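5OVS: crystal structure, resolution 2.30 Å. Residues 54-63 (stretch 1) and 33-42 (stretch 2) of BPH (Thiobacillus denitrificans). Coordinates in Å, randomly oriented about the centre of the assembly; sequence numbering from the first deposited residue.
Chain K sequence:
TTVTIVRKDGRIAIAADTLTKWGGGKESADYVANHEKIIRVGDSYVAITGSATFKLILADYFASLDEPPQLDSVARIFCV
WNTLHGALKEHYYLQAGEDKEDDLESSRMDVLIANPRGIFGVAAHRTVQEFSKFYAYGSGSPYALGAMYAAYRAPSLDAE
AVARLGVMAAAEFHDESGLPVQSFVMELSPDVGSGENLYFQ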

# COMPACT_ATOMS: atom_id res chain seq x y z
N PHE K 54 24.15 19.55 -14.19
CA PHE K 54 23.91 19.41 -15.63
C PHE K 54 24.79 20.32 -16.46
O PHE K 54 25.23 19.93 -17.54
CB PHE K 54 22.43 19.62 -15.96
CG PHE K 54 21.57 18.42 -15.63
CD1 PHE K 54 21.86 17.18 -16.19
CD2 PHE K 54 20.49 18.53 -14.77
CE1 PHE K 54 21.09 16.08 -15.88
CE2 PHE K 54 19.72 17.43 -14.46
CZ PHE K 54 20.01 16.20 -15.02
N LYS K 55 25.07 21.52 -15.95
CA LYS K 55 25.94 22.46 -16.65
C LYS K 55 27.37 21.91 -16.78
O LYS K 55 28.05 22.15 -17.78
CB LYS K 55 25.91 23.85 -15.99
CG LYS K 55 26.39 23.91 -14.55
CD LYS K 55 26.92 25.29 -14.21
CE LYS K 55 27.16 25.47 -12.73
NZ LYS K 55 25.89 25.79 -12.02
N LEU K 56 27.79 21.13 -15.79
CA LEU K 56 29.10 20.49 -15.79
C LEU K 56 29.07 19.31 -16.73
O LEU K 56 29.98 19.12 -17.56
CB LEU K 56 29.48 20.03 -14.39
CG LEU K 56 29.40 21.15 -13.35
CD1 LEU K 56 29.32 20.58 -11.94
CD2 LEU K 56 30.56 22.11 -13.50
N ILE K 57 28.01 18.52 -16.63
CA ILE K 57 27.83 17.40 -17.55
C ILE K 57 27.88 17.90 -19.00
O ILE K 57 28.65 17.39 -19.81
CB ILE K 57 26.53 16.60 -17.29
CG1 ILE K 57 26.63 15.84 -15.97
CG2 ILE K 57 26.28 15.59 -18.41
CD1 ILE K 57 25.31 15.26 -15.48
N LEU K 58 27.09 18.94 -19.30
CA LEU K 58 26.92 19.38 -20.70
C LEU K 58 28.18 19.95 -21.33
O LEU K 58 28.48 19.63 -22.47
CB LEU K 58 25.77 20.38 -20.83
CG LEU K 58 24.33 19.89 -20.55
CD1 LEU K 58 23.37 20.58 -21.51
CD2 LEU K 58 24.15 18.39 -20.67
N ALA K 59 28.92 20.77 -20.58
CA ALA K 59 30.21 21.31 -21.02
C ALA K 59 31.23 20.21 -21.30
O ALA K 59 31.87 20.20 -22.34
CB ALA K 59 30.76 22.27 -19.98
N ASP K 60 31.36 19.28 -20.36
CA ASP K 60 32.16 18.07 -20.54
C ASP K 60 31.75 17.34 -21.82
O ASP K 60 32.57 17.09 -22.71
CB ASP K 60 31.95 17.15 -19.33
CG ASP K 60 32.93 16.02 -19.27
OD1 ASP K 60 34.05 16.24 -18.75
OD2 ASP K 60 32.59 14.90 -19.68
N TYR K 61 30.46 17.03 -21.93
CA TYR K 61 29.96 16.32 -23.09
C TYR K 61 30.32 17.02 -24.41
O TYR K 61 30.86 16.40 -25.32
CB TYR K 61 28.45 16.12 -22.99
CG TYR K 61 27.88 15.40 -24.18
CD1 TYR K 61 28.11 14.04 -24.38
CD2 TYR K 61 27.12 16.08 -25.14
CE1 TYR K 61 27.59 13.38 -25.48
CE2 TYR K 61 26.59 15.43 -26.24
CZ TYR K 61 26.83 14.08 -26.41
OH TYR K 61 26.31 13.44 -27.51
N PHE K 62 30.02 18.32 -24.49
CA PHE K 62 30.19 19.06 -25.74
C PHE K 62 31.66 19.32 -26.05
O PHE K 62 32.04 19.38 -27.22
CB PHE K 62 29.37 20.36 -25.74
CG PHE K 62 27.88 20.14 -25.85
CD1 PHE K 62 27.33 19.42 -26.91
CD2 PHE K 62 27.00 20.66 -24.89
CE1 PHE K 62 25.96 19.22 -27.02
CE2 PHE K 62 25.63 20.45 -24.99
CZ PHE K 62 25.11 19.74 -26.05
N ALA K 63 32.48 19.46 -25.01
CA ALA K 63 33.93 19.54 -25.18
C ALA K 63 34.51 18.24 -25.75
O ALA K 63 35.46 18.27 -26.55
CB ALA K 63 34.61 19.89 -23.86
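Stretch 2, residues 33-42: ANHEKIIRVG

A helix and a β-strand can pack closely without sharing a single direct hydrogen bond, provided that each turns a row of side chains toward the other, and this pair from BPH illustrates the principle. Residues 54-63 are helical throughout, held by i to i+4 backbone bonds such as Leu58 N to Phe54 O at 2.7 Å. In stretch 2, a loop covering residues 33-37 leads into the strand 38-41. Helix and strand run nearly parallel, with 8° between their N-to-C directions and 9.4 Å between their axes at closest approach, so the chain advances along both in the same sense.

Because a helix repeats every 3.6 residues, the contacts recur at intervals of three or four. Phe54 lies out of reach, and the interface opens at Lys55, which points toward the loop. Its aliphatic chain runs close against the backbone there, with CD 3.2 Å from Glu36 O and CE 3.6 Å from Asn34 O. The ammonium group is linked to the loop through a water, which accepts from Lys55 NZ at 3.0 Å and donates to Asn34 O at 3.0 Å. One turn on, the contact becomes apolar: Leu58 CB meets Ile39 CD1 at 3.8 Å, and the same methyl lies 4.0 Å from Ala59 N, a packing contact with the helix backbone. Ala59 N bonds to Lys55 O at 3.2 Å within the helix, a bond that plays no part in that contact. After Asp60 and Tyr61, both out of reach, Phe62 closes the interface. Its CD2 lies 3.9 Å from Val41 CG2, while Val41 CG1 sits over one face of the ring.

The strand contributes through its own two-residue alternation: Ile39 and Val41 point toward the helix, whereas the intervening Arg40 is out of reach. Together the two stretches bury 373 Å².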

# COMPACT_ATOMS: atom_id res chain seq x y z
N ALA K 33 31.38 30.64 -6.59
CA ALA K 33 32.11 31.32 -7.65
C ALA K 33 31.60 30.93 -9.02
O ALA K 33 31.51 31.79 -9.89
CB ALA K 33 33.58 31.02 -7.56
N ASN K 34 31.28 29.65 -9.23
CA ASN K 34 30.79 29.19 -10.53
C ASN K 34 29.27 29.11 -10.57
O ASN K 34 28.68 28.05 -10.78
CB ASN K 34 31.40 27.84 -10.93
CG ASN K 34 31.07 26.74 -9.95
OD1 ASN K 34 31.07 26.96 -8.74
ND2 ASN K 34 30.76 25.55 -10.46
N HIS K 35 28.64 30.26 -10.41
CA HIS K 35 27.19 30.35 -10.21
C HIS K 35 26.44 30.52 -11.52
O HIS K 35 25.20 30.62 -11.52
CB HIS K 35 26.89 31.53 -9.30
CG HIS K 35 27.57 32.80 -9.72
ND1 HIS K 35 28.65 33.32 -9.05
CD2 HIS K 35 27.33 33.64 -10.76
CE1 HIS K 35 29.03 34.44 -9.64
NE2 HIS K 35 28.25 34.65 -10.68
N GLU K 36 27.17 30.56 -12.63
CA GLU K 36 26.57 30.80 -13.95
C GLU K 36 25.80 29.57 -14.39
O GLU K 36 26.28 28.46 -14.27
CB GLU K 36 27.66 31.13 -15.00
CG GLU K 36 28.13 32.59 -15.02
CD GLU K 36 29.42 32.90 -14.26
OE1 GLU K 36 29.88 32.08 -13.43
OE2 GLU K 36 29.99 33.99 -14.51
N LYS K 37 24.59 29.79 -14.91
CA LYS K 37 23.74 28.72 -15.41
C LYS K 37 23.67 28.69 -16.94
O LYS K 37 22.86 27.96 -17.51
CB LYS K 37 22.34 28.84 -14.81
CG LYS K 37 22.31 28.83 -13.29
CD LYS K 37 20.88 28.81 -12.77
CE LYS K 37 20.81 28.86 -11.25
NZ LYS K 37 19.41 28.89 -10.71
N ILE K 38 24.53 29.46 -17.60
CA ILE K 38 24.55 29.52 -19.05
C ILE K 38 25.94 29.15 -19.57
O ILE K 38 26.93 29.68 -19.10
CB ILE K 38 24.18 30.94 -19.56
CG1 ILE K 38 22.82 31.38 -19.04
CG2 ILE K 38 24.19 31.01 -21.08
CD1 ILE K 38 22.49 32.82 -19.33
N ILE K 39 26.00 28.28 -20.57
CA ILE K 39 27.28 27.91 -21.19
C ILE K 39 27.30 28.23 -22.67
O ILE K 39 26.26 28.27 -23.32
CB ILE K 39 27.62 26.40 -21.00
CG1 ILE K 39 26.55 25.50 -21.63
CG2 ILE K 39 27.81 26.08 -19.53
CD1 ILE K 39 26.80 24.01 -21.48
N ARG K 40 28.49 28.45 -23.20
CA ARG K 40 28.64 28.68 -24.63
C ARG K 40 28.83 27.34 -25.25
O ARG K 40 29.53 26.52 -24.71
CB ARG K 40 29.85 29.56 -24.93
CG ARG K 40 29.94 30.84 -24.11
CD ARG K 40 30.85 31.89 -24.76
NE ARG K 40 31.73 31.30 -25.77
CZ ARG K 40 31.71 31.57 -27.08
NH1 ARG K 40 30.88 32.47 -27.60
NH2 ARG K 40 32.57 30.94 -27.88
N VAL K 41 28.17 27.10 -26.38
CA VAL K 41 28.45 25.93 -27.20
C VAL K 41 28.50 26.39 -28.66
O VAL K 41 27.46 26.64 -29.28
CB VAL K 41 27.38 24.83 -27.01
CG1 VAL K 41 27.72 23.62 -27.85
CG2 VAL K 41 27.27 24.45 -25.54
N GLY K 42 29.72 26.49 -29.20
CA GLY K 42 29.93 27.12 -30.49
C GLY K 42 29.55 28.59 -30.36
O GLY K 42 30.00 29.28 -29.44
O HOH W 1 27.03 26.14 -9.24